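PDB 1OLT: oxygen-independent coproporphyrinogen III oxidase from Escherichia coli, which catalyses the anaerobic oxidative decarboxylation of two propionate groups of coproporphyrinogen III to vinyl groups, giving protoporphyrinogen IX, with a [4Fe-4S] cluster and S-adenosyl-L-methionine. Local coordinates for residues H104-H109 with T314-T319; F164-M169 with F203-I208; D334-N339 with I361-D366. One frame throughout, in Å; residues are numbered along the deposited sequence. Where two conformers were deposited one is given.

Contact 1. Residues H104-H109 with T314-T319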
ATOM      1  N   HIS A 104     -12.446 -18.355   4.644  1.00 16.28           N
ATOM      2  CA  HIS A 104     -12.506 -17.613   5.877  1.00 16.43           C
ATOM      3  C   HIS A 104     -11.694 -16.355   5.674  1.00 15.33           C
ATOM      4  O   HIS A 104     -10.554 -16.443   5.229  1.00 13.60           O
ATOM      5  CB  HIS A 104     -11.923 -18.477   6.982  1.00 17.23           C
ATOM      6  CG  HIS A 104     -12.730 -19.715   7.220  1.00 20.99           C
ATOM      7  ND1 HIS A 104     -13.673 -19.806   8.220  1.00 24.28           N
ATOM      8  CD2 HIS A 104     -12.803 -20.882   6.525  1.00 25.66           C
ATOM      9  CE1 HIS A 104     -14.244 -21.000   8.178  1.00 25.79           C
ATOM     10  NE2 HIS A 104     -13.751 -21.664   7.145  1.00 26.26           N
ATOM     11  N   VAL A 105     -12.303 -15.209   5.982  1.00 13.47           N
ATOM     12  CA  VAL A 105     -11.728 -13.910   5.707  1.00 13.64           C
ATOM     13  C   VAL A 105     -10.948 -13.476   6.951  1.00 13.47           C
ATOM     14  O   VAL A 105     -11.495 -13.419   8.033  1.00 13.04           O
ATOM     15  CB  VAL A 105     -12.786 -12.907   5.321  1.00 13.21           C
ATOM     16  CG1 VAL A 105     -12.186 -11.584   5.237  1.00 14.01           C
ATOM     17  CG2 VAL A 105     -13.397 -13.335   3.947  1.00 12.05           C
ATOM     18  N   SER A 106      -9.651 -13.237   6.784  1.00 13.64           N
ATOM     19  CA  SER A 106      -8.778 -12.807   7.852  1.00 13.47           C
ATOM     20  C   SER A 106      -8.484 -11.313   7.795  1.00 14.10           C
ATOM     21  O   SER A 106      -7.949 -10.725   8.753  1.00 12.69           O
ATOM     22  CB  SER A 106      -7.450 -13.603   7.778  1.00 13.94           C
ATOM     23  OG  SER A 106      -6.795 -13.344   6.532  1.00 13.46           O
ATOM     24  N   GLN A 107      -8.878 -10.686   6.698  0.70 14.71           N
ATOM     25  CA  GLN A 107      -8.476  -9.297   6.416  0.70 15.65           C
ATOM     26  C   GLN A 107      -9.453  -8.558   5.482  0.70 14.65           C
ATOM     27  O   GLN A 107      -9.829  -9.121   4.457  0.70 14.11           O
ATOM     28  CB  GLN A 107      -7.141  -9.372   5.744  0.70 15.97           C
ATOM     29  CG  GLN A 107      -6.338  -8.138   5.755  0.70 20.90           C
ATOM     30  CD  GLN A 107      -4.847  -8.410   5.277  0.70 24.45           C
ATOM     31  OE1 GLN A 107      -3.928  -8.520   6.102  0.70 26.51           O
ATOM     32  NE2 GLN A 107      -4.652  -8.517   3.944  0.70 23.36           N
ATOM     33  N   LEU A 108      -9.819  -7.314   5.821  1.00 13.39           N
ATOM     34  CA  LEU A 108     -10.587  -6.449   4.934  1.00 13.76           C
ATOM     35  C   LEU A 108     -10.002  -5.059   5.061  1.00 13.48           C
ATOM     36  O   LEU A 108      -9.797  -4.575   6.174  1.00 14.09           O
ATOM     37  CB  LEU A 108     -12.060  -6.403   5.364  1.00 14.14           C
ATOM     38  CG  LEU A 108     -12.947  -5.307   4.774  1.00 14.68           C
ATOM     39  CD1 LEU A 108     -13.077  -5.498   3.308  1.00 13.56           C
ATOM     40  CD2 LEU A 108     -14.276  -5.317   5.466  1.00 14.81           C
ATOM     41  N   HIS A 109      -9.801  -4.404   3.918  1.00 12.38           N
ATOM     42  CA  HIS A 109      -9.405  -3.041   3.880  1.00 12.97           C
ATOM     43  C   HIS A 109     -10.189  -2.276   2.807  1.00 13.31           C
ATOM     44  O   HIS A 109     -10.433  -2.791   1.706  1.00 11.62           O
ATOM     45  CB  HIS A 109      -7.962  -2.929   3.549  1.00 15.48           C
ATOM     46  CG  HIS A 109      -7.459  -1.524   3.517  1.00 15.72           C
ATOM     47  ND1 HIS A 109      -6.858  -0.944   4.580  1.00 17.91           N
ATOM     48  CD2 HIS A 109      -7.507  -0.578   2.559  1.00 23.26           C
ATOM     49  CE1 HIS A 109      -6.489   0.294   4.271  1.00 22.85           C
ATOM     50  NE2 HIS A 109      -6.850   0.533   3.043  1.00 22.04           N
ATOM     51  N   THR A 314       2.514  -6.360   5.883  1.00 22.19           N
ATOM     52  CA  THR A 314       1.506  -7.096   6.625  1.00 23.98           C
ATOM     53  C   THR A 314       2.092  -8.340   7.207  1.00 24.82           C
ATOM     54  O   THR A 314       3.018  -8.905   6.623  1.00 25.55           O
ATOM     55  CB  THR A 314       0.273  -7.486   5.701  1.00 24.13           C
ATOM     56  OG1 THR A 314      -0.729  -8.167   6.471  1.00 23.65           O
ATOM     57  CG2 THR A 314       0.677  -8.531   4.666  1.00 25.41           C
ATOM     58  N   THR A 315       1.546  -8.792   8.344  1.00 25.58           N
ATOM     59  CA  THR A 315       1.893 -10.097   8.949  1.00 27.03           C
ATOM     60  C   THR A 315       1.275 -11.322   8.252  1.00 27.54           C
ATOM     61  O   THR A 315       1.744 -12.401   8.409  1.00 27.61           O
ATOM     62  CB  THR A 315       1.439 -10.144  10.440  1.00 27.34           C
ATOM     63  OG1 THR A 315       0.128  -9.547  10.575  1.00 28.09           O
ATOM     64  CG2 THR A 315       2.353  -9.261  11.299  1.00 28.01           C
ATOM     65  N   GLN A 316       0.208 -11.117   7.509  1.00 29.66           N
ATOM     66  CA  GLN A 316      -0.559 -12.201   6.885  1.00 30.80           C
ATOM     67  C   GLN A 316      -0.073 -12.508   5.462  1.00 31.13           C
ATOM     68  O   GLN A 316      -0.474 -11.826   4.468  1.00 31.68           O
ATOM     69  CB  GLN A 316      -2.031 -11.794   6.846  1.00 30.85           C
ATOM     70  CG  GLN A 316      -2.591 -11.460   8.258  1.00 32.87           C
ATOM     71  CD  GLN A 316      -4.129 -11.283   8.279  1.00 35.58           C
ATOM     72  OE1 GLN A 316      -4.864 -11.903   7.449  1.00 37.71           O
ATOM     73  NE2 GLN A 316      -4.619 -10.465   9.220  1.00 32.99           N
ATOM     74  N   GLY A 317       0.779 -13.519   5.361  1.00 30.80           N
ATOM     75  CA  GLY A 317       1.230 -14.020   4.073  1.00 30.72           C
ATOM     76  C   GLY A 317       0.461 -15.259   3.662  1.00 30.26           C
ATOM     77  O   GLY A 317      -0.229 -15.889   4.470  1.00 31.38           O
ATOM     78  N   ASP A 318       0.632 -15.645   2.404  1.00 29.22           N
ATOM     79  CA  ASP A 318      -0.086 -16.788   1.805  1.00 27.97           C
ATOM     80  C   ASP A 318      -1.605 -16.632   2.011  1.00 25.21           C
ATOM     81  O   ASP A 318      -2.263 -17.554   2.475  1.00 24.29           O
ATOM     82  CB  ASP A 318       0.405 -18.182   2.327  1.00 28.77           C
ATOM     83  CG  ASP A 318       1.787 -18.642   1.709  1.00 32.22           C
ATOM     84  OD1 ASP A 318       2.278 -18.067   0.697  1.00 36.50           O
ATOM     85  OD2 ASP A 318       2.450 -19.578   2.209  1.00 33.80           O
ATOM     86  N   THR A 319      -2.143 -15.453   1.680  1.00 22.23           N
ATOM     87  CA  THR A 319      -3.570 -15.290   1.521  1.00 20.77           C
ATOM     88  C   THR A 319      -3.901 -15.058   0.042  1.00 18.74           C
ATOM     89  O   THR A 319      -3.086 -14.553  -0.707  1.00 16.44           O
ATOM     90  CB  THR A 319      -4.142 -14.105   2.370  1.00 21.86           C
ATOM     91  OG1 THR A 319      -3.660 -12.854   1.848  1.00 22.56           O
ATOM     92  CG2 THR A 319      -3.622 -14.180   3.794  1.00 23.14           C
TER

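Contact 2. Residues F164-M169 with F203-I208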
ATOM      1  N   PHE A 164     -14.567  -2.084  12.468  1.00 12.32           N
ATOM      2  CA  PHE A 164     -13.226  -1.589  12.053  1.00 13.21           C
ATOM      3  C   PHE A 164     -12.304  -1.501  13.260  1.00 13.16           C
ATOM      4  O   PHE A 164     -12.725  -1.045  14.307  1.00 13.07           O
ATOM      5  CB  PHE A 164     -13.309  -0.264  11.347  1.00 13.00           C
ATOM      6  CG  PHE A 164     -13.860  -0.362   9.946  1.00 14.78           C
ATOM      7  CD1 PHE A 164     -15.228  -0.308   9.713  1.00 14.39           C
ATOM      8  CD2 PHE A 164     -13.026  -0.538   8.862  1.00 14.97           C
ATOM      9  CE1 PHE A 164     -15.698  -0.381   8.442  1.00 13.82           C
ATOM     10  CE2 PHE A 164     -13.539  -0.667   7.578  1.00 15.05           C
ATOM     11  CZ  PHE A 164     -14.865  -0.550   7.380  1.00 13.08           C
ATOM     12  N   ASN A 165     -11.081  -1.985  13.119  1.00 13.41           N
ATOM     13  CA  ASN A 165     -10.078  -1.956  14.215  1.00 14.01           C
ATOM     14  C   ASN A 165      -8.725  -1.299  13.881  1.00 14.89           C
ATOM     15  O   ASN A 165      -7.828  -1.201  14.774  1.00 15.14           O
ATOM     16  CB  ASN A 165      -9.891  -3.349  14.836  1.00 14.40           C
ATOM     17  CG  ASN A 165      -9.687  -4.464  13.801  1.00 15.84           C
ATOM     18  OD1 ASN A 165      -9.067  -4.287  12.759  1.00 13.76           O
ATOM     19  ND2 ASN A 165     -10.187  -5.630  14.128  1.00 16.47           N
ATOM     20  N   ARG A 166      -8.566  -0.926  12.613  0.80 14.88           N
ATOM     21  CA  ARG A 166      -7.421  -0.210  12.177  0.80 15.46           C
ATOM     22  C   ARG A 166      -7.780   0.905  11.230  0.80 14.53           C
ATOM     23  O   ARG A 166      -8.623   0.776  10.401  0.80 13.45           O
ATOM     24  CB  ARG A 166      -6.475  -1.095  11.440  0.80 16.71           C
ATOM     25  CG  ARG A 166      -6.200  -2.349  12.163  0.80 20.69           C
ATOM     26  CD  ARG A 166      -4.931  -2.910  11.851  0.80 26.47           C
ATOM     27  NE  ARG A 166      -4.511  -3.854  12.882  0.80 28.86           N
ATOM     28  CZ  ARG A 166      -3.529  -4.669  12.692  0.80 31.12           C
ATOM     29  NH1 ARG A 166      -2.865  -4.605  11.530  0.80 31.48           N
ATOM     30  NH2 ARG A 166      -3.192  -5.545  13.659  0.80 32.53           N
ATOM     31  N   LEU A 167      -7.076   2.020  11.351  0.70 13.22           N
ATOM     32  CA  LEU A 167      -7.252   3.130  10.419  0.70 14.30           C
ATOM     33  C   LEU A 167      -5.923   3.782   9.998  0.70 13.38           C
ATOM     34  O   LEU A 167      -4.930   3.752  10.744  0.70 12.32           O
ATOM     35  CB  LEU A 167      -8.231   4.170  10.982  0.70 14.84           C
ATOM     36  CG  LEU A 167      -7.912   5.269  11.994  0.70 17.39           C
ATOM     37  CD1 LEU A 167      -7.017   6.420  11.526  0.70 17.90           C
ATOM     38  CD2 LEU A 167      -9.263   5.835  12.468  0.70 19.81           C
ATOM     39  N   SER A 168      -5.977   4.421   8.835  1.00 13.25           N
ATOM     40  CA  SER A 168      -4.919   5.189   8.236  1.00 14.40           C
ATOM     41  C   SER A 168      -5.530   6.552   7.900  1.00 16.00           C
ATOM     42  O   SER A 168      -6.698   6.636   7.424  1.00 16.63           O
ATOM     43  CB  SER A 168      -4.412   4.489   7.001  1.00 15.09           C
ATOM     44  OG  SER A 168      -3.378   5.263   6.478  1.00 17.12           O
ATOM     45  N   MET A 169      -4.791   7.624   8.183  1.00 15.18           N
ATOM     46  CA  MET A 169      -5.279   8.956   7.986  1.00 15.32           C
ATOM     47  C   MET A 169      -4.258   9.740   7.198  1.00 14.99           C
ATOM     48  O   MET A 169      -3.090   9.803   7.562  1.00 13.56           O
ATOM     49  CB  MET A 169      -5.534   9.591   9.348  1.00 16.32           C
ATOM     50  CG  MET A 169      -5.923  11.058   9.361  1.00 20.04           C
ATOM     51  SD  MET A 169      -6.115  11.739  11.068  1.00 27.25           S
ATOM     52  CE  MET A 169      -7.187  10.446  11.742  1.00 28.34           C
ATOM     53  N   PHE A 203      -9.053   2.045  18.550  1.00 15.21           N
ATOM     54  CA  PHE A 203      -8.260   1.793  17.333  1.00 15.93           C
ATOM     55  C   PHE A 203      -6.762   1.639  17.720  1.00 16.53           C
ATOM     56  O   PHE A 203      -6.285   2.374  18.579  1.00 16.73           O
ATOM     57  CB  PHE A 203      -8.376   2.896  16.333  1.00 15.31           C
ATOM     58  CG  PHE A 203      -9.631   2.864  15.539  1.00 17.14           C
ATOM     59  CD1 PHE A 203      -9.713   2.110  14.385  1.00 17.53           C
ATOM     60  CD2 PHE A 203     -10.738   3.620  15.952  1.00 15.32           C
ATOM     61  CE1 PHE A 203     -10.903   2.075  13.628  1.00 20.34           C
ATOM     62  CE2 PHE A 203     -11.919   3.646  15.210  1.00 18.68           C
ATOM     63  CZ  PHE A 203     -12.042   2.849  14.047  1.00 18.96           C
ATOM     64  N   THR A 204      -6.093   0.648  17.134  1.00 17.60           N
ATOM     65  CA  THR A 204      -4.629   0.420  17.320  1.00 17.74           C
ATOM     66  C   THR A 204      -3.966   0.370  15.981  1.00 16.94           C
ATOM     67  O   THR A 204      -4.600   0.238  14.986  1.00 17.35           O
ATOM     68  CB  THR A 204      -4.336  -0.910  18.041  1.00 17.70           C
ATOM     69  OG1 THR A 204      -5.008  -1.966  17.364  1.00 19.47           O
ATOM     70  CG2 THR A 204      -4.924  -0.955  19.410  1.00 20.80           C
ATOM     71  N   SER A 205      -2.647   0.429  15.935  0.60 16.83           N
ATOM     72  CA  SER A 205      -1.910   0.463  14.656  0.60 16.81           C
ATOM     73  C   SER A 205      -2.306   1.584  13.743  0.60 16.78           C
ATOM     74  O   SER A 205      -2.292   1.429  12.516  0.60 17.25           O
ATOM     75  CB  SER A 205      -2.068  -0.844  13.880  0.60 17.45           C
ATOM     76  OG  SER A 205      -1.633  -1.929  14.665  0.60 14.44           O
ATOM     77  N   THR A 206      -2.667   2.728  14.314  1.00 16.29           N
ATOM     78  CA  THR A 206      -3.034   3.891  13.497  1.00 16.15           C
ATOM     79  C   THR A 206      -1.865   4.488  12.711  1.00 15.33           C
ATOM     80  O   THR A 206      -0.824   4.847  13.288  1.00 13.34           O
ATOM     81  CB  THR A 206      -3.635   4.956  14.393  1.00 16.86           C
ATOM     82  OG1 THR A 206      -4.867   4.456  14.910  1.00 18.50           O
ATOM     83  CG2 THR A 206      -4.043   6.134  13.633  1.00 20.16           C
ATOM     84  N   ASN A 207      -2.068   4.628  11.406  1.00 14.22           N
ATOM     85  CA  ASN A 207      -1.084   5.152  10.485  1.00 14.02           C
ATOM     86  C   ASN A 207      -1.445   6.555  10.083  1.00 13.65           C
ATOM     87  O   ASN A 207      -2.654   6.872   9.883  1.00 13.56           O
ATOM     88  CB  ASN A 207      -1.002   4.242   9.245  1.00 12.78           C
ATOM     89  CG  ASN A 207      -0.091   4.798   8.193  1.00 15.02           C
ATOM     90  OD1 ASN A 207      -0.525   5.402   7.181  1.00 16.81           O
ATOM     91  ND2 ASN A 207       1.164   4.698   8.440  1.00  6.77           N
ATOM     92  N   ILE A 208      -0.441   7.420   9.981  1.00 13.38           N
ATOM     93  CA  ILE A 208      -0.586   8.635   9.189  1.00 13.92           C
ATOM     94  C   ILE A 208       0.325   8.694   7.947  1.00 13.32           C
ATOM     95  O   ILE A 208       1.542   8.271   7.993  1.00 13.36           O
ATOM     96  CB  ILE A 208      -0.419   9.875   9.999  1.00 16.18           C
ATOM     97  CG1 ILE A 208       0.963  10.113  10.401  1.00 19.29           C
ATOM     98  CG2 ILE A 208      -1.291   9.899  11.270  1.00 18.71           C
ATOM     99  CD1 ILE A 208       1.173  11.526  10.626  1.00 25.64           C
TER
HETATM  100  O   HOH W   1      -7.893  -1.885  17.174  1.00 43.89           O
HETATM  101  O   HOH W   2      -6.084   2.363  14.037  1.00 32.99           O

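Contact 3. Residues D334-N339 with I361-D366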
ATOM      1  N   ASP A 334      -1.627 -17.684  -7.649  1.00 15.22           N
ATOM      2  CA  ASP A 334      -0.543 -17.258  -8.530  1.00 15.31           C
ATOM      3  C   ASP A 334      -0.983 -16.486  -9.808  1.00 15.83           C
ATOM      4  O   ASP A 334      -0.369 -16.636 -10.877  1.00 14.32           O
ATOM      5  CB  ASP A 334       0.398 -18.429  -8.855  1.00 16.98           C
ATOM      6  CG  ASP A 334       0.822 -19.203  -7.579  1.00 16.98           C
ATOM      7  OD1 ASP A 334       1.322 -18.631  -6.570  1.00 21.83           O
ATOM      8  OD2 ASP A 334       0.556 -20.355  -7.466  1.00 19.49           O
ATOM      9  N   CYS A 335      -2.032 -15.654  -9.670  1.00 15.55           N
ATOM     10  CA  CYS A 335      -2.431 -14.742 -10.729  1.00 16.91           C
ATOM     11  C   CYS A 335      -2.701 -13.368 -10.155  1.00 15.49           C
ATOM     12  O   CYS A 335      -2.988 -13.231  -8.983  1.00 15.88           O
ATOM     13  CB  CYS A 335      -3.697 -15.206 -11.487  1.00 17.11           C
ATOM     14  SG  CYS A 335      -3.585 -16.809 -12.235  1.00 25.87           S
ATOM     15  N   TYR A 336      -2.533 -12.337 -10.967  0.80 15.20           N
ATOM     16  CA  TYR A 336      -3.024 -11.012 -10.664  0.80 15.13           C
ATOM     17  C   TYR A 336      -4.146 -10.695 -11.675  0.80 14.44           C
ATOM     18  O   TYR A 336      -4.057 -11.031 -12.830  0.80 13.27           O
ATOM     19  CB  TYR A 336      -1.925  -9.932 -10.706  0.80 15.51           C
ATOM     20  CG  TYR A 336      -0.680 -10.220  -9.864  0.80 19.90           C
ATOM     21  CD1 TYR A 336      -0.752 -11.005  -8.704  0.80 25.03           C
ATOM     22  CD2 TYR A 336       0.576  -9.712 -10.220  0.80 21.07           C
ATOM     23  CE1 TYR A 336       0.376 -11.276  -7.923  0.80 23.86           C
ATOM     24  CE2 TYR A 336       1.731  -9.992  -9.448  0.80 22.23           C
ATOM     25  CZ  TYR A 336       1.615 -10.770  -8.290  0.80 23.18           C
ATOM     26  OH  TYR A 336       2.721 -11.089  -7.513  0.80 18.56           O
ATOM     27  N   ALA A 337      -5.196 -10.026 -11.205  1.00 14.27           N
ATOM     28  CA  ALA A 337      -6.336  -9.651 -12.019  1.00 13.62           C
ATOM     29  C   ALA A 337      -6.832  -8.301 -11.557  1.00 13.22           C
ATOM     30  O   ALA A 337      -6.962  -8.053 -10.362  1.00 14.19           O
ATOM     31  CB  ALA A 337      -7.430 -10.716 -11.858  1.00 14.19           C
ATOM     32  N   GLN A 338      -7.175  -7.442 -12.488  1.00 11.89           N
ATOM     33  CA  GLN A 338      -7.621  -6.105 -12.129  1.00 11.10           C
ATOM     34  C   GLN A 338      -8.939  -5.799 -12.782  1.00 10.44           C
ATOM     35  O   GLN A 338      -9.150  -6.115 -13.954  1.00 11.26           O
ATOM     36  CB  GLN A 338      -6.634  -5.016 -12.601  1.00 10.68           C
ATOM     37  CG  GLN A 338      -6.862  -3.658 -12.027  1.00 12.09           C
ATOM     38  CD  GLN A 338      -5.775  -2.617 -12.358  1.00 16.44           C
ATOM     39  OE1 GLN A 338      -5.066  -2.768 -13.340  1.00 15.45           O
ATOM     40  NE2 GLN A 338      -5.661  -1.566 -11.519  1.00 15.93           N
ATOM     41  N   ASN A 339      -9.794  -5.168 -12.013  1.00 11.24           N
ATOM     42  CA  ASN A 339     -11.028  -4.582 -12.518  1.00 12.73           C
ATOM     43  C   ASN A 339     -10.781  -3.349 -13.389  1.00 12.50           C
ATOM     44  O   ASN A 339      -9.767  -2.626 -13.236  1.00 12.67           O
ATOM     45  CB  ASN A 339     -11.912  -4.174 -11.337  1.00 11.64           C
ATOM     46  CG  ASN A 339     -12.638  -5.344 -10.694  1.00 10.86           C
ATOM     47  OD1 ASN A 339     -12.755  -6.456 -11.277  1.00 11.51           O
ATOM     48  ND2 ASN A 339     -13.195  -5.088  -9.454  1.00  9.89           N
ATOM     49  N   ILE A 361      -2.610 -11.321 -15.205  0.50 14.76           N
ATOM     50  CA  ILE A 361      -1.521 -12.231 -15.583  0.50 13.89           C
ATOM     51  C   ILE A 361      -1.540 -13.518 -14.759  0.50 13.84           C
ATOM     52  O   ILE A 361      -1.724 -13.470 -13.547  0.50 13.44           O
ATOM     53  CB  ILE A 361      -0.146 -11.527 -15.362  0.50 13.53           C
ATOM     54  CG1 ILE A 361       1.035 -12.434 -15.853  0.50 13.61           C
ATOM     55  CG2 ILE A 361       0.054 -11.174 -13.936  0.50 12.38           C
ATOM     56  CD1 ILE A 361       2.095 -11.645 -16.474  0.50 13.46           C
ATOM     57  N   ALA A 362      -1.300 -14.649 -15.411  1.00 14.14           N
ATOM     58  CA  ALA A 362      -1.053 -15.909 -14.717  1.00 13.88           C
ATOM     59  C   ALA A 362       0.464 -15.989 -14.618  1.00 12.78           C
ATOM     60  O   ALA A 362       1.118 -16.060 -15.626  1.00 14.12           O
ATOM     61  CB  ALA A 362      -1.580 -17.078 -15.532  1.00 14.18           C
ATOM     62  N   LEU A 363       1.020 -15.966 -13.422  1.00 11.50           N
ATOM     63  CA  LEU A 363       2.447 -15.992 -13.252  1.00 11.26           C
ATOM     64  C   LEU A 363       3.030 -17.376 -13.674  1.00 11.27           C
ATOM     65  O   LEU A 363       2.490 -18.404 -13.332  1.00 10.42           O
ATOM     66  CB  LEU A 363       2.835 -15.713 -11.802  1.00 11.33           C
ATOM     67  CG  LEU A 363       2.869 -14.280 -11.287  1.00 11.15           C
ATOM     68  CD1 LEU A 363       1.517 -13.640 -11.378  1.00 10.14           C
ATOM     69  CD2 LEU A 363       3.384 -14.228  -9.807  1.00 11.20           C
ATOM     70  N   THR A 364       4.098 -17.358 -14.432  1.00 11.22           N
ATOM     71  CA  THR A 364       4.888 -18.567 -14.701  1.00 12.39           C
ATOM     72  C   THR A 364       5.647 -19.049 -13.442  1.00 12.40           C
ATOM     73  O   THR A 364       5.627 -18.401 -12.415  1.00 11.29           O
ATOM     74  CB  THR A 364       5.931 -18.311 -15.808  1.00 12.58           C
ATOM     75  OG1 THR A 364       6.841 -17.277 -15.387  1.00 12.95           O
ATOM     76  CG2 THR A 364       5.271 -17.793 -17.125  1.00 13.76           C
ATOM     77  N   ARG A 365       6.296 -20.195 -13.556  0.70 12.47           N
ATOM     78  CA  ARG A 365       7.149 -20.710 -12.477  0.70 13.25           C
ATOM     79  C   ARG A 365       8.231 -19.722 -12.097  0.70 12.97           C
ATOM     80  O   ARG A 365       8.415 -19.411 -10.949  0.70 14.51           O
ATOM     81  CB  ARG A 365       7.846 -22.017 -12.889  0.70 13.22           C
ATOM     82  CG  ARG A 365       7.678 -23.118 -11.895  0.70 13.71           C
ATOM     83  CD  ARG A 365       8.299 -24.376 -12.351  0.70 13.44           C
ATOM     84  NE  ARG A 365       9.731 -24.248 -12.201  0.70 14.45           N
ATOM     85  CZ  ARG A 365      10.441 -24.690 -11.164  0.70 14.06           C
ATOM     86  NH1 ARG A 365       9.848 -25.335 -10.141  0.70 14.80           N
ATOM     87  NH2 ARG A 365      11.752 -24.484 -11.158  0.70 11.68           N
ATOM     88  N   ASP A 366       8.912 -19.221 -13.103  1.00 13.17           N
ATOM     89  CA  ASP A 366       9.946 -18.229 -12.950  1.00 13.25           C
ATOM     90  C   ASP A 366       9.419 -16.931 -12.307  1.00 13.11           C
ATOM     91  O   ASP A 366      10.072 -16.395 -11.421  1.00 12.60           O
ATOM     92  CB  ASP A 366      10.524 -17.942 -14.336  1.00 13.82           C
ATOM     93  CG  ASP A 366      11.654 -16.946 -14.296  1.00 14.46           C
ATOM     94  OD1 ASP A 366      12.666 -17.303 -13.702  1.00 11.17           O
ATOM     95  OD2 ASP A 366      11.575 -15.786 -14.779  1.00 15.47           O
TER
HETATM   96  O   HOH W   3      -0.063 -18.825 -12.663  1.00 42.19           O

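Contact 1. Residues H104-H109 with T314-T319
Ser106 and Gln316 meet through the amide end of the glutamine, which reaches from the 314-319 loop to the strand. The hydroxyl of Ser106 donates to this amide, OG to OE1 of Gln316 at 2.6 Å, lying in the carbonyl plane with a C=O...O angle of 160°. A weak bond runs from NE2 of Gln316 to the backbone O of Ser106, 3.4 Å away, so both amide ends face one residue. Gln107 comes tip to tip with the same group: its OE1 lies 3.5 Å from CD of Gln316, the two amide planes turned 36° apart. The strand, 105-112, runs parallel to its neighbours 53-62 and 140-146 in the sheet of the radical SAM core, and the loop leads into strand 320-324, which also pairs with 53-62. Further out, OG1 of Thr314 is 3.2 Å from OE1 of Gln107, a weak contact. That same OG1, anti to its backbone N (chi1 -178°), accepts from the backbone N of Gln316 at 3.3 Å, an ST turn. The side chain of Gln107 lies about 9 Å from a bound S-adenosylmethionine, close to the cofactor site, and NE2 of Gln107 is hydrogen-bonded to OG of Ser54 on strand 53-62.

Contact 2. Residues F164-M169 with F203-I208
Phe164 opens the contact, its CB 4.1 Å from CE1 of Phe203, just before two neighbouring parallel strands of the radical SAM core, linked through helices 176-182 and 188-200 in a beta-alpha-beta crossover. At Asn165 the backbone O receives a weak bond from N of Thr204. Arg166 passes Ser205, whose OG stands 3.8 Å above the guanidinium plane, over its centre, while NH1 of Arg166 forms salt bridges with Glu141 and Glu296. Leu167, its CG between the backbone N and the carbonyl carbon (chi1 81°), in this conformer lays CD2 over the face of the Phe203 ring, 4.1 Å from the centroid and 4° off the normal, a CH-pi contact; its other methyl, CD1, packs 3.7 Å from CG2 of Thr206, the two side chains side by side. A water accepts from N of Leu167 and donates to O of Thr204. From here the strands pair directly: N of Asn207 donates to O of Leu167 at 3.1 Å, in the carbonyl plane. Ser168, on the face shared with Asn207, lies near Glu145, which binds S-adenosylmethionine. At Met169, N donates to O of Asn207 at 2.8 Å, tilted 26° from the carbonyl plane.

Contact 3. Residues D334-N339 with I361-D366
The backbone O of Asp334 is gripped from two sources: N of Leu363 donates to it at 3.0 Å, nearly in line with the carbonyl bond, and a water donates to it at 2.8 Å. The same water donates to O of Leu363, bridging the two segments where their pairing ends. Two residues on from Asp334, Tyr336 and Ile361 form an antiparallel hydrogen-bonded pair. Here N of Tyr336 donates to O of Ile361 at 2.9 Å, in the carbonyl plane, and N of Ile361 returns a bond to O of Tyr336 at 2.8 Å, tilted 19° from the carbonyl plane of Tyr336. Cys335 and Ala362 make the adjoining non-hydrogen-bonded pair, with SG of Cys335 lying 3.9 Å from CB of Ala362. On the face bearing Tyr336 and Ile361, CG2 of Ile361 touches CB of Tyr336 at 4.0 Å, the side chains side by side. With CG anti to its carbonyl carbon (chi1 -80°), Leu363 crosses the tyrosine: in this conformer of the ring, CD1 sits over its centre, 4.0 Å from the centroid and 6° off the normal, a CH-pi contact, while CD2 comes 3.9 Å from the phenolic OH. An alanine at Leu363 would probably open a gap over this face of the Tyr336 ring, without the CD1 methyl over its centre and the CD2 methyl beside its hydroxyl, and leave it more room to turn. OH of Tyr336 is hydrogen-bonded to the backbone O of Tyr26. The pair 335-339 and 357-362 forms one side of a three-stranded antiparallel sheet whose other edge is strand 329-332, home of Ile329, which binds S-adenosylmethionine. Thr364 then caps helix 365-380, against which Leu363 packs at Cys368 and Arg371, while helix 38-45 meets Cys335 at Ala44.

Contacts 1 and 2 both reach the large sheet of the radical SAM core, with centres 16 Å apart; contact 3 lies in a separate antiparallel sheet, its centre about 30 Å from that of contact 2 and on the opposite side of the chain's centre. All three are partly buried, contact 3 lying farthest from that centre. Contact 2 joins neighbouring parallel strands and is carried by backbone bonds, a bridging water and an aromatic-aliphatic cluster. Contact 3 joins antiparallel strands and likewise combines backbone pairing with a leucine methyl on an aromatic ring. Contact 1 instead ties a loop to a strand through polar side chains and has no strand pairing of its own.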